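PDB 4A9V: PHOX from Pseudomonas fluorescens, which is an alkaline phosphatase that hydrolyses phosphate monoesters with an iron-calcium cofactor held in a beta-propeller. Local coordinates for residues T265-K271 / L368-R372; I298-R304 / H321-A327; F196-F200 / E242-G247; W345-T349 / A374-V378; T381-R385 / R408-Q413. All coordinates share one frame; numbering follows the deposited sequence.

Interaction 1 of 5, residues T265-K271 / L368-R372; sequences TALGRFK and LIHAR
Arg269 reaches along the backbone of Leu368-Ile369 and ends on a carbonyl. Its chain is extended, with CG anti to the backbone N (chi1 174°), and this carries NH1 to Ile369 O at 2.9 Å. The oxygen lies at the guanidinium edge, nearly in its plane. Close by, Arg269 N donates to Leu368 O at 3.0 Å. Beside this, the two methyls of Leu368 sit against backbone carbonyls, CD1 on Thr265 O (3.5 Å) and CD2 on Ala266 O (3.6 Å). Ala371 CB meets the edge of the Phe270 ring at CD2 (4.3 Å). Further on, the chains of Lys271 and Arg372 cross obliquely, and Lys271 CG lies 3.5 Å from Arg372 NH2. Lys271 NZ is also hydrogen-bonded to Tyr216 O. The contact joins the loop before strand 276-279 to the break between two short helices. Lys271 and Arg372 gather at Glu293, which is likely to balance their charge, with Asp291 also pairing with Arg372.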
# COMPACT_ATOMS: atom_id res chain seq x y z
N THR A 265 -16.95 -4.43 2.20
CA THR A 265 -16.71 -5.41 3.26
C THR A 265 -16.54 -6.85 2.76
O THR A 265 -15.97 -7.67 3.48
CB THR A 265 -17.76 -5.35 4.39
OG1 THR A 265 -19.06 -5.72 3.89
CG2 THR A 265 -17.81 -3.96 5.01
N ALA A 266 -16.98 -7.16 1.54
CA ALA A 266 -16.77 -8.50 1.01
C ALA A 266 -15.29 -8.84 0.85
O ALA A 266 -14.94 -10.01 0.75
CB ALA A 266 -17.50 -8.68 -0.32
N LEU A 267 -14.43 -7.83 0.80
CA LEU A 267 -13.00 -8.05 0.62
C LEU A 267 -12.26 -8.23 1.95
O LEU A 267 -11.06 -8.51 1.96
CB LEU A 267 -12.37 -6.91 -0.20
CG LEU A 267 -12.50 -7.01 -1.72
CD1 LEU A 267 -13.95 -7.05 -2.19
CD2 LEU A 267 -11.76 -5.86 -2.39
N GLY A 268 -13.00 -8.20 3.06
CA GLY A 268 -12.44 -8.57 4.36
C GLY A 268 -11.77 -7.42 5.09
O GLY A 268 -11.37 -6.42 4.47
N ARG A 269 -11.66 -7.57 6.41
CA ARG A 269 -11.05 -6.56 7.27
C ARG A 269 -9.72 -7.07 7.80
O ARG A 269 -9.65 -8.15 8.40
CB ARG A 269 -11.98 -6.23 8.44
CG ARG A 269 -11.36 -5.30 9.47
CD ARG A 269 -12.42 -4.80 10.43
NE ARG A 269 -11.85 -4.19 11.62
CZ ARG A 269 -11.48 -4.85 12.71
NH1 ARG A 269 -11.59 -6.17 12.77
NH2 ARG A 269 -10.94 -4.19 13.72
N PHE A 270 -8.66 -6.31 7.55
CA PHE A 270 -7.30 -6.61 7.99
C PHE A 270 -6.45 -5.39 7.62
O PHE A 270 -7.00 -4.33 7.30
CB PHE A 270 -6.76 -7.96 7.43
CG PHE A 270 -6.93 -8.15 5.93
CD1 PHE A 270 -5.93 -7.75 5.05
CD2 PHE A 270 -7.95 -8.93 5.44
CE1 PHE A 270 -6.01 -8.05 3.71
CE2 PHE A 270 -8.04 -9.24 4.10
CZ PHE A 270 -7.05 -8.82 3.24
N LYS A 271 -5.14 -5.48 7.80
CA LYS A 271 -4.27 -4.33 7.57
C LYS A 271 -3.82 -4.33 6.10
O LYS A 271 -2.74 -4.81 5.75
CB LYS A 271 -3.12 -4.31 8.58
CG LYS A 271 -3.66 -4.20 9.99
CD LYS A 271 -2.61 -4.02 11.07
CE LYS A 271 -3.26 -4.12 12.43
NZ LYS A 271 -2.29 -4.03 13.55
N LEU A 368 -16.00 -11.79 7.85
CA LEU A 368 -15.32 -10.72 7.13
C LEU A 368 -14.70 -9.69 8.09
O LEU A 368 -13.55 -9.29 7.92
CB LEU A 368 -16.29 -10.04 6.17
CG LEU A 368 -16.82 -10.95 5.06
CD1 LEU A 368 -18.02 -10.31 4.38
CD2 LEU A 368 -15.72 -11.28 4.07
N ILE A 369 -15.45 -9.30 9.11
CA ILE A 369 -14.95 -8.34 10.10
C ILE A 369 -13.74 -8.92 10.83
O ILE A 369 -12.80 -8.20 11.16
CB ILE A 369 -16.08 -7.96 11.09
CG1 ILE A 369 -17.23 -7.26 10.35
CG2 ILE A 369 -15.55 -7.07 12.20
CD1 ILE A 369 -18.52 -7.19 11.15
N HIS A 370 -13.77 -10.23 11.06
CA HIS A 370 -12.70 -10.95 11.75
C HIS A 370 -12.01 -11.92 10.82
O HIS A 370 -11.65 -13.03 11.21
CB HIS A 370 -13.27 -11.66 12.97
CG HIS A 370 -13.82 -10.72 13.99
ND1 HIS A 370 -14.78 -11.06 14.87
CD2 HIS A 370 -13.46 -9.41 14.30
CE1 HIS A 370 -15.05 -10.02 15.67
NE2 HIS A 370 -14.24 -9.00 15.32
N ALA A 371 -11.68 -11.44 9.63
CA ALA A 371 -11.07 -12.29 8.61
C ALA A 371 -9.77 -12.94 9.10
O ALA A 371 -9.49 -14.08 8.74
CB ALA A 371 -10.83 -11.50 7.35
N ARG A 372 -8.97 -12.22 9.89
CA ARG A 372 -7.73 -12.80 10.40
C ARG A 372 -8.02 -14.08 11.18
O ARG A 372 -7.28 -15.06 11.09
CB ARG A 372 -7.00 -11.81 11.30
CG ARG A 372 -6.28 -10.69 10.57
CD ARG A 372 -5.47 -9.84 11.54
NE ARG A 372 -4.58 -8.94 10.83
CZ ARG A 372 -3.67 -8.18 11.42
NH1 ARG A 372 -3.59 -8.11 12.74
NH2 ARG A 372 -2.82 -7.51 10.67

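Interaction 2 of 5, residues I298-R304 / H321-A327; sequences IYKFVSR and HGTLYVA. With EDO (1,2-ethanediol), chain H.
Two antiparallel strands of a propeller sheet, 298-303 and 322-327, pair here from Tyr299-Val326 to Ser303-Gly322. The tight part is the buried stretch. Lys300 and Tyr325 exchange two backbone bonds, the shorter from Tyr325 N to Lys300 O (2.7 Å). Val326 CG2 lies over one face of the Tyr299 ring, 4.0 Å from its centroid. Phe301 holds its CG on the far side from its backbone N (chi1 176°) and runs its ring along the partner strand, bringing CE1 to 3.8 Å from Gly322 C and CZ to 3.4 Å from His321 O. With an alanine at this position, the backbone of His321-Gly322 is likely to lose its aromatic cover and a gap to open there. The other end keeps its backbone bonds but is more open to solvent. A water bridges Val302 O and Thr323 OG1, and an ethanediol, probably from the crystallisation liquor, is hydrogen-bonded to Gly322 N and O. At the exposed end the Arg304 guanidinium lies flat on the His321 ring, planes 7° apart, with NH1 3.4 Å from His321 CG.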
# COMPACT_ATOMS: atom_id res chain seq x y z
N ILE A 298 -1.93 -13.81 3.12
CA ILE A 298 -2.25 -13.31 1.78
C ILE A 298 -3.64 -13.82 1.38
O ILE A 298 -3.95 -15.00 1.56
CB ILE A 298 -1.20 -13.79 0.76
CG1 ILE A 298 0.17 -13.19 1.10
CG2 ILE A 298 -1.61 -13.44 -0.66
CD1 ILE A 298 1.33 -13.84 0.38
N TYR A 299 -4.44 -12.92 0.83
CA TYR A 299 -5.85 -13.15 0.53
C TYR A 299 -6.15 -12.94 -0.96
O TYR A 299 -5.37 -12.32 -1.69
CB TYR A 299 -6.75 -12.22 1.36
CG TYR A 299 -6.64 -12.40 2.85
CD1 TYR A 299 -5.59 -11.84 3.57
CD2 TYR A 299 -7.64 -13.06 3.57
CE1 TYR A 299 -5.51 -11.98 4.95
CE2 TYR A 299 -7.58 -13.17 4.94
CZ TYR A 299 -6.52 -12.64 5.63
OH TYR A 299 -6.49 -12.77 7.00
N LYS A 300 -7.31 -13.42 -1.39
CA LYS A 300 -7.76 -13.31 -2.78
C LYS A 300 -9.28 -13.25 -2.78
O LYS A 300 -9.94 -14.14 -2.26
CB LYS A 300 -7.29 -14.54 -3.56
CG LYS A 300 -7.78 -14.65 -4.99
CD LYS A 300 -7.51 -16.06 -5.49
CE LYS A 300 -7.88 -16.27 -6.95
NZ LYS A 300 -7.69 -17.69 -7.33
N PHE A 301 -9.83 -12.21 -3.40
CA PHE A 301 -11.27 -12.10 -3.59
C PHE A 301 -11.60 -12.37 -5.04
O PHE A 301 -10.92 -11.88 -5.94
CB PHE A 301 -11.74 -10.70 -3.21
CG PHE A 301 -13.21 -10.46 -3.46
CD1 PHE A 301 -14.17 -10.92 -2.57
CD2 PHE A 301 -13.63 -9.81 -4.61
CE1 PHE A 301 -15.51 -10.75 -2.83
CE2 PHE A 301 -14.97 -9.59 -4.84
CZ PHE A 301 -15.92 -10.06 -3.95
N VAL A 302 -12.65 -13.15 -5.27
CA VAL A 302 -13.15 -13.39 -6.63
C VAL A 302 -14.63 -13.02 -6.69
O VAL A 302 -15.42 -13.51 -5.89
CB VAL A 302 -12.98 -14.86 -7.05
CG1 VAL A 302 -13.46 -15.05 -8.48
CG2 VAL A 302 -11.53 -15.30 -6.87
N SER A 303 -14.99 -12.11 -7.59
CA SER A 303 -16.37 -11.63 -7.64
C SER A 303 -17.33 -12.72 -8.08
O SER A 303 -16.97 -13.64 -8.81
CB SER A 303 -16.49 -10.40 -8.54
OG SER A 303 -16.27 -10.70 -9.90
N ARG A 304 -18.59 -12.54 -7.70
CA ARG A 304 -19.68 -13.37 -8.20
C ARG A 304 -19.94 -13.11 -9.67
O ARG A 304 -20.10 -14.04 -10.46
CB ARG A 304 -20.94 -13.08 -7.39
CG ARG A 304 -22.17 -13.89 -7.81
CD ARG A 304 -23.44 -13.34 -7.17
NE ARG A 304 -23.73 -11.99 -7.66
CZ ARG A 304 -24.62 -11.17 -7.12
NH1 ARG A 304 -25.26 -11.50 -6.01
NH2 ARG A 304 -24.80 -9.97 -7.66
N HIS A 321 -20.19 -8.88 -3.84
CA HIS A 321 -20.63 -10.27 -3.93
C HIS A 321 -19.51 -11.08 -4.49
O HIS A 321 -18.90 -10.71 -5.49
CB HIS A 321 -21.85 -10.39 -4.84
CG HIS A 321 -22.98 -9.47 -4.47
ND1 HIS A 321 -23.79 -9.70 -3.42
CD2 HIS A 321 -23.34 -8.23 -4.99
CE1 HIS A 321 -24.66 -8.68 -3.30
NE2 HIS A 321 -24.37 -7.77 -4.24
N GLY A 322 -19.24 -12.22 -3.85
CA GLY A 322 -18.17 -13.10 -4.28
C GLY A 322 -17.62 -13.88 -3.11
O GLY A 322 -18.36 -14.22 -2.19
N THR A 323 -16.39 -14.34 -3.27
CA THR A 323 -15.77 -15.24 -2.31
C THR A 323 -14.38 -14.74 -1.95
O THR A 323 -13.58 -14.44 -2.84
CB THR A 323 -15.65 -16.67 -2.87
OG1 THR A 323 -16.91 -17.07 -3.43
CG2 THR A 323 -15.25 -17.64 -1.78
N LEU A 324 -14.11 -14.68 -0.65
CA LEU A 324 -12.78 -14.35 -0.12
C LEU A 324 -12.05 -15.63 0.26
O LEU A 324 -12.62 -16.51 0.91
CB LEU A 324 -12.92 -13.43 1.10
CG LEU A 324 -11.62 -12.91 1.71
CD1 LEU A 324 -10.89 -11.98 0.75
CD2 LEU A 324 -11.92 -12.22 3.02
N TYR A 325 -10.81 -15.74 -0.21
CA TYR A 325 -9.93 -16.87 0.05
C TYR A 325 -8.68 -16.39 0.78
O TYR A 325 -8.30 -15.22 0.68
CB TYR A 325 -9.49 -17.52 -1.26
CG TYR A 325 -10.62 -18.05 -2.11
CD1 TYR A 325 -11.27 -17.24 -3.04
CD2 TYR A 325 -10.97 -19.39 -2.07
CE1 TYR A 325 -12.26 -17.74 -3.86
CE2 TYR A 325 -11.97 -19.90 -2.88
CZ TYR A 325 -12.62 -19.06 -3.75
OH TYR A 325 -13.64 -19.55 -4.54
N VAL A 326 -7.97 -17.33 1.38
CA VAL A 326 -6.68 -17.07 2.00
C VAL A 326 -5.70 -18.17 1.58
O VAL A 326 -6.11 -19.29 1.28
CB VAL A 326 -6.81 -16.96 3.53
CG1 VAL A 326 -7.13 -18.31 4.16
CG2 VAL A 326 -5.56 -16.34 4.14
N ALA A 327 -4.41 -17.83 1.50
CA ALA A 327 -3.41 -18.74 0.95
C ALA A 327 -2.80 -19.67 1.99
O ALA A 327 -2.46 -19.25 3.10
CB ALA A 327 -2.31 -17.95 0.26
C1 EDO H . -20.02 -12.07 -0.46
O1 EDO H . -20.89 -12.66 -1.45
C2 EDO H . -19.82 -13.05 0.69
O2 EDO H . -18.94 -12.52 1.69
O HOH W 1 -1.23 -16.72 3.68
O HOH W 2 -16.73 -16.03 -6.06

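Interaction 3 of 5, residues F196-F200 / E242-G247; sequences FTDCF and ELNRHG
Glu242 OE2 is held by His246 NE2 (2.9 Å) and by Arg233, while Glu242 CG touches the Phe200 ring edge at CE2 (3.7 Å). Arg245 NE forms a salt bridge with Glu242 OE1 at 2.8 Å. The carboxylate is thus gripped by two side chains of its own segment, both from the same face. OE2 lies in the imidazole plane of His246. This network probably helps to hold the 242-247 segment, against which two phenylalanines pack. Phe200 takes Leu243 CD1 over one face, 3.8 Å from the ring centroid, while His246 CD2 lies at its edge, near CZ. Phe196 is laid flat on the backbone of His246-Gly247. Its CG sits between its own backbone N and carbonyl carbon (chi1 68°), and one ring face covers the peptide, with CE1 3.3 Å from Gly247 CA and CZ 3.5 Å from His246 O. The opposite face carries the methyl of its neighbour Thr197. The contact joins the loops on the two sides of helix 211-216. The segments meet through CH-pi and apolar packing, with the charged groups paired beside it, and the buried carboxylate of Glu242 is probably kept ionised by its two arginines.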
# COMPACT_ATOMS: atom_id res chain seq x y z
N PHE A 196 -4.69 1.02 10.68
CA PHE A 196 -5.79 1.79 11.24
C PHE A 196 -5.86 1.66 12.76
O PHE A 196 -6.27 2.59 13.45
CB PHE A 196 -7.12 1.37 10.61
CG PHE A 196 -7.57 -0.02 10.98
CD1 PHE A 196 -7.12 -1.13 10.29
CD2 PHE A 196 -8.49 -0.20 11.99
CE1 PHE A 196 -7.53 -2.40 10.65
CE2 PHE A 196 -8.90 -1.47 12.35
CZ PHE A 196 -8.44 -2.57 11.67
N THR A 197 -5.47 0.51 13.28
CA THR A 197 -5.55 0.24 14.71
C THR A 197 -4.65 1.17 15.52
O THR A 197 -4.94 1.44 16.68
CB THR A 197 -5.17 -1.22 15.03
OG1 THR A 197 -3.90 -1.51 14.44
CG2 THR A 197 -6.20 -2.18 14.46
N ASP A 198 -3.58 1.67 14.90
CA ASP A 198 -2.64 2.57 15.58
C ASP A 198 -3.35 3.80 16.14
O ASP A 198 -2.86 4.43 17.08
CB ASP A 198 -1.57 3.05 14.59
CG ASP A 198 -0.61 1.96 14.17
OD1 ASP A 198 -0.77 0.79 14.58
OD2 ASP A 198 0.33 2.29 13.40
N CYS A 199 -4.43 4.19 15.48
CA CYS A 199 -5.10 5.46 15.74
C CYS A 199 -6.06 5.41 16.92
O CYS A 199 -6.60 6.43 17.31
CB CYS A 199 -5.87 5.89 14.49
SG CYS A 199 -4.81 6.16 13.06
N PHE A 200 -6.31 4.20 17.43
CA PHE A 200 -7.27 4.02 18.51
C PHE A 200 -6.55 3.85 19.84
O PHE A 200 -5.42 3.38 19.90
CB PHE A 200 -8.14 2.79 18.23
CG PHE A 200 -9.07 2.98 17.06
CD1 PHE A 200 -8.62 2.86 15.76
CD2 PHE A 200 -10.39 3.38 17.27
CE1 PHE A 200 -9.46 3.12 14.69
CE2 PHE A 200 -11.23 3.64 16.21
CZ PHE A 200 -10.76 3.53 14.92
N GLU A 242 -16.20 1.31 16.64
CA GLU A 242 -15.53 2.10 15.61
C GLU A 242 -14.32 1.37 15.05
O GLU A 242 -14.01 1.50 13.87
CB GLU A 242 -15.13 3.49 16.13
CG GLU A 242 -14.61 4.43 15.04
CD GLU A 242 -15.66 4.89 14.04
OE1 GLU A 242 -16.86 4.58 14.23
OE2 GLU A 242 -15.28 5.56 13.06
N LEU A 243 -13.67 0.53 15.87
CA LEU A 243 -12.54 -0.27 15.38
C LEU A 243 -12.93 -1.16 14.21
O LEU A 243 -12.09 -1.54 13.39
CB LEU A 243 -11.98 -1.12 16.53
CG LEU A 243 -10.56 -1.65 16.33
CD1 LEU A 243 -9.54 -0.53 16.46
CD2 LEU A 243 -10.25 -2.78 17.30
N ASN A 244 -14.20 -1.57 14.16
CA ASN A 244 -14.66 -2.50 13.13
C ASN A 244 -14.97 -1.81 11.80
O ASN A 244 -15.12 -2.48 10.78
CB ASN A 244 -15.89 -3.25 13.61
CG ASN A 244 -15.61 -4.10 14.82
OD1 ASN A 244 -14.50 -4.59 15.00
ND2 ASN A 244 -16.61 -4.25 15.68
N ARG A 245 -15.07 -0.49 11.83
CA ARG A 245 -15.52 0.29 10.68
C ARG A 245 -14.34 0.83 9.86
O ARG A 245 -14.53 1.60 8.92
CB ARG A 245 -16.45 1.40 11.15
CG ARG A 245 -17.79 0.85 11.64
CD ARG A 245 -18.37 1.58 12.84
NE ARG A 245 -18.57 3.00 12.59
CZ ARG A 245 -19.62 3.51 11.95
NH1 ARG A 245 -20.58 2.71 11.50
NH2 ARG A 245 -19.70 4.81 11.75
N HIS A 246 -13.15 0.30 10.16
CA HIS A 246 -11.91 0.61 9.46
C HIS A 246 -11.12 -0.67 9.32
O HIS A 246 -11.40 -1.68 9.98
CB HIS A 246 -11.12 1.67 10.23
CG HIS A 246 -11.90 2.92 10.47
ND1 HIS A 246 -12.04 3.87 9.51
CD2 HIS A 246 -12.74 3.28 11.51
CE1 HIS A 246 -12.91 4.80 9.96
NE2 HIS A 246 -13.35 4.43 11.17
N GLY A 247 -10.15 -0.66 8.41
CA GLY A 247 -9.45 -1.87 7.99
C GLY A 247 -10.05 -2.52 6.74
O GLY A 247 -9.95 -3.73 6.56

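Interaction 4 of 5, residues W345-T349 / A374-V378; sequences WIELT and AASVV
This contact belongs to the place where a short helix packs on a sheet strand. Residues 374-377 form the last turn of helix 371-377. The partner segment, 345-349, lies at and beyond the late part of strand 340-347. Val378, just past the helix, and Leu348 carry the contact. Val378 CG2 touches Ile346 CG2 at 3.7 Å, and the two side chains slide past one another in opposite directions. The same CG2 methyl lies 3.9 Å from Leu348 CD2, here at about a right angle to the leucine chain. Val378 CG2 takes the place between its own backbone N and carbonyl carbon, which turns this branch to both Ile346 and Leu348. The strand lies within the large antiparallel sheet of the propeller, and the helix packs against the sheet through apolar side chains, with Val326 of neighbouring strand 322-329 also touching Val378. Leu348 uses both branches on the helix. CD2 approaches Ala374 O at 4.0 Å and Ala375 CA at 3.9 Å, while CD1 comes to 4.3 Å from Ala375 CB. Leu348 and Ala375 both also touch Tyr299 of strand 296-303. Ile346 CD1 ends 3.7 Å from Val378 O, a carbonyl that accepts a hydrogen bond from Arg328.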
# COMPACT_ATOMS: atom_id res chain seq x y z
N TRP A 345 -5.63 -21.82 -2.39
CA TRP A 345 -6.57 -20.85 -1.85
C TRP A 345 -7.66 -21.56 -1.10
O TRP A 345 -8.26 -22.52 -1.62
CB TRP A 345 -7.19 -20.05 -3.00
CG TRP A 345 -6.19 -19.20 -3.72
CD1 TRP A 345 -5.68 -19.39 -5.00
CD2 TRP A 345 -5.44 -18.08 -3.16
NE1 TRP A 345 -4.71 -18.46 -5.28
CE2 TRP A 345 -4.52 -17.65 -4.21
CE3 TRP A 345 -5.51 -17.36 -1.98
CZ2 TRP A 345 -3.65 -16.58 -4.02
CZ3 TRP A 345 -4.63 -16.29 -1.81
CH2 TRP A 345 -3.74 -15.90 -2.81
N ILE A 346 -7.97 -21.08 0.10
CA ILE A 346 -8.94 -21.71 0.98
C ILE A 346 -10.03 -20.69 1.31
O ILE A 346 -9.75 -19.57 1.71
CB ILE A 346 -8.28 -22.19 2.29
CG1 ILE A 346 -7.12 -23.15 1.98
CG2 ILE A 346 -9.31 -22.85 3.19
CD1 ILE A 346 -6.28 -23.50 3.18
N GLU A 347 -11.28 -21.09 1.11
CA GLU A 347 -12.43 -20.21 1.20
C GLU A 347 -12.72 -19.78 2.65
O GLU A 347 -12.77 -20.61 3.56
CB GLU A 347 -13.62 -20.98 0.65
CG GLU A 347 -14.91 -20.23 0.47
CD GLU A 347 -15.98 -21.11 -0.13
OE1 GLU A 347 -15.63 -22.09 -0.84
OE2 GLU A 347 -17.13 -20.66 -0.16
N LEU A 348 -13.02 -18.49 2.83
CA LEU A 348 -13.49 -17.97 4.10
C LEU A 348 -14.99 -17.70 4.00
O LEU A 348 -15.44 -16.61 3.64
CB LEU A 348 -12.73 -16.68 4.44
CG LEU A 348 -11.21 -16.84 4.51
CD1 LEU A 348 -10.57 -15.52 4.90
CD2 LEU A 348 -10.81 -17.94 5.48
N THR A 349 -15.75 -18.75 4.29
CA THR A 349 -17.19 -18.77 4.09
C THR A 349 -17.84 -19.40 5.31
O THR A 349 -17.51 -20.52 5.69
CB THR A 349 -17.55 -19.59 2.84
OG1 THR A 349 -17.04 -18.92 1.68
CG2 THR A 349 -19.07 -19.77 2.71
N ALA A 374 -10.71 -15.99 11.05
CA ALA A 374 -11.26 -17.03 10.19
C ALA A 374 -10.13 -17.72 9.40
O ALA A 374 -10.12 -18.94 9.25
CB ALA A 374 -12.29 -16.45 9.24
N ALA A 375 -9.17 -16.93 8.93
CA ALA A 375 -8.05 -17.47 8.17
C ALA A 375 -7.17 -18.38 9.04
O ALA A 375 -6.64 -19.38 8.57
CB ALA A 375 -7.24 -16.33 7.57
N SER A 376 -7.03 -18.06 10.32
CA SER A 376 -6.33 -18.95 11.23
C SER A 376 -7.07 -20.28 11.38
O SER A 376 -6.45 -21.34 11.40
CB SER A 376 -6.12 -18.30 12.59
OG SER A 376 -5.18 -17.24 12.52
N VAL A 377 -8.39 -20.23 11.49
CA VAL A 377 -9.18 -21.45 11.63
C VAL A 377 -8.92 -22.41 10.46
O VAL A 377 -8.80 -23.62 10.66
CB VAL A 377 -10.69 -21.15 11.75
CG1 VAL A 377 -11.52 -22.42 11.59
CG2 VAL A 377 -10.99 -20.50 13.08
N VAL A 378 -8.81 -21.87 9.25
CA VAL A 378 -8.67 -22.73 8.08
C VAL A 378 -7.21 -23.07 7.74
O VAL A 378 -6.95 -23.80 6.80
CB VAL A 378 -9.35 -22.14 6.82
CG1 VAL A 378 -10.78 -21.75 7.13
CG2 VAL A 378 -8.56 -20.97 6.25

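Interaction 5 of 5, residues T381-R385 / R408-Q413; sequences TRMDR and RGEDGQ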
# COMPACT_ATOMS: atom_id res chain seq x y z
N THR A 381 -1.15 -19.96 5.83
CA THR A 381 0.27 -19.91 6.14
C THR A 381 0.68 -18.52 6.60
O THR A 381 0.49 -17.53 5.88
CB THR A 381 1.12 -20.28 4.92
OG1 THR A 381 0.72 -21.57 4.42
CG2 THR A 381 2.61 -20.27 5.25
N ARG A 382 1.29 -18.44 7.78
CA ARG A 382 1.79 -17.18 8.31
C ARG A 382 2.99 -16.69 7.51
O ARG A 382 3.91 -17.46 7.25
CB ARG A 382 2.18 -17.38 9.78
CG ARG A 382 1.02 -17.80 10.66
CD ARG A 382 1.42 -17.85 12.12
NE ARG A 382 1.56 -16.51 12.67
CZ ARG A 382 1.84 -16.26 13.94
NH1 ARG A 382 2.21 -17.25 14.73
NH2 ARG A 382 1.80 -15.01 14.41
N MET A 383 2.96 -15.42 7.10
CA MET A 383 3.91 -14.89 6.13
C MET A 383 4.78 -13.78 6.71
O MET A 383 4.40 -13.09 7.66
CB MET A 383 3.17 -14.36 4.90
CG MET A 383 2.29 -15.39 4.20
SD MET A 383 3.14 -16.87 3.62
CE MET A 383 4.04 -16.20 2.22
N ASP A 384 5.92 -13.55 6.05
CA ASP A 384 6.84 -12.47 6.42
C ASP A 384 6.39 -11.11 5.86
O ASP A 384 7.00 -10.57 4.94
CB ASP A 384 8.25 -12.77 5.88
CG ASP A 384 8.96 -13.92 6.59
OD1 ASP A 384 8.45 -14.43 7.60
OD2 ASP A 384 10.08 -14.24 6.12
N ARG A 385 5.35 -10.54 6.46
CA ARG A 385 4.87 -9.19 6.13
C ARG A 385 4.62 -8.99 4.65
O ARG A 385 5.31 -8.23 3.97
CB ARG A 385 5.83 -8.13 6.65
CG ARG A 385 5.95 -8.08 8.16
CD ARG A 385 6.76 -6.88 8.58
NE ARG A 385 6.11 -5.65 8.15
CZ ARG A 385 6.74 -4.51 7.93
NH1 ARG A 385 7.98 -4.35 8.38
NH2 ARG A 385 6.09 -3.48 7.40
N ARG A 408 10.50 -14.38 12.45
CA ARG A 408 10.51 -15.69 11.82
C ARG A 408 11.44 -16.64 12.57
O ARG A 408 12.55 -16.26 12.94
CB ARG A 408 10.91 -15.57 10.35
CG ARG A 408 10.97 -16.89 9.58
CD ARG A 408 9.64 -17.64 9.54
NE ARG A 408 8.57 -16.84 8.97
CZ ARG A 408 7.33 -17.27 8.77
NH1 ARG A 408 6.96 -18.47 9.18
NH2 ARG A 408 6.43 -16.46 8.21
N GLY A 409 10.96 -17.84 12.85
CA GLY A 409 11.70 -18.80 13.65
C GLY A 409 11.20 -18.93 15.08
O GLY A 409 11.48 -19.92 15.74
N GLU A 410 10.53 -17.90 15.58
CA GLU A 410 9.93 -17.99 16.90
C GLU A 410 8.80 -19.01 16.87
O GLU A 410 8.27 -19.35 15.81
CB GLU A 410 9.44 -16.61 17.37
CG GLU A 410 10.59 -15.63 17.57
CD GLU A 410 10.14 -14.25 18.02
OE1 GLU A 410 9.01 -14.12 18.53
OE2 GLU A 410 11.00 -13.35 18.02
N ASP A 411 8.48 -19.56 18.04
CA ASP A 411 7.40 -20.52 18.14
C ASP A 411 6.15 -19.98 17.45
O ASP A 411 5.69 -18.87 17.74
CB ASP A 411 7.10 -20.83 19.60
CG ASP A 411 8.06 -21.86 20.19
OD1 ASP A 411 9.05 -22.21 19.51
OD2 ASP A 411 7.90 -22.20 21.38
N GLY A 412 5.59 -20.79 16.55
CA GLY A 412 4.40 -20.41 15.81
C GLY A 412 4.69 -19.83 14.43
O GLY A 412 3.77 -19.68 13.63
N GLN A 413 5.94 -19.47 14.17
CA GLN A 413 6.36 -18.96 12.87
C GLN A 413 7.57 -19.74 12.37
O GLN A 413 8.68 -19.22 12.29
CB GLN A 413 6.68 -17.46 12.95
CG GLN A 413 5.48 -16.62 13.35
CD GLN A 413 5.69 -15.13 13.12
OE1 GLN A 413 5.91 -14.70 12.00
NE2 GLN A 413 5.55 -14.35 14.18
O HOH W 3 4.65 -19.91 8.20
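The 381-385 segment is mostly extended and turns sharply at Asp384, the centre of an inverse gamma turn, while 410-413 forms a type II beta turn. Arg408, just before that beta turn, reaches across to 382-384. Its chain bends at chi2 and chi3 (60° and 57°), which folds the guanidinium back to meet Asp384 side-on. NE and NH2 both reach Asp384 OD1, at 2.8 and 2.9 Å, with that oxygen in the guanidinium plane. NE comes from the syn side of the carboxylate, NH2 from above it. NH2 also donates to Arg382 O at 2.9 Å, from above that carbonyl plane. A water links Arg382 O to Arg408 NH1. A leucine in its place would probably leave Asp384 OD1 without its charged partner and the Arg382 carbonyl without this donor. Asp384 is held further by Asn405, Asn424 and Gln428. Arg382 meets the beta turn: its NH1 makes a weak bond to Gly412 O (3.1 Å). Gln413 CG lies over one face of its guanidinium, 3.6 Å from NH1, and Arg382 NE is bonded to Gly295 O. A buried Arg-Asp salt bridge, side-on to one carboxylate oxygen, here ties the chain leading into strand 386-391 to the loop after strand 398-402, beside the propeller sheet.

Interactions 1, 2 and 4 form one packed block. Interaction 1 meets interaction 2 where Phe270 CZ lies 3.4 Å from Tyr299 CD1, and interaction 4 joins interaction 2 through backbone bonds of the neighbouring strands, such as Leu348 N to Leu324 O at 2.8 Å. Helix 371-377 serves interactions 1 and 4. Interaction 3 reaches the block through Arg269, whose NH2 lies 2.9 Å from Leu243 O. Interaction 5 touches interaction 2, Thr381 N being 3.1 Å from Ala327 O. Of interactions 1, 3 and 5, interaction 1 comes closest to the cofactor: the Lys271 side chain is about 7 Å from the mu-oxo-diiron group, against about 11 Å for Phe196 and about 12 Å for Asp384.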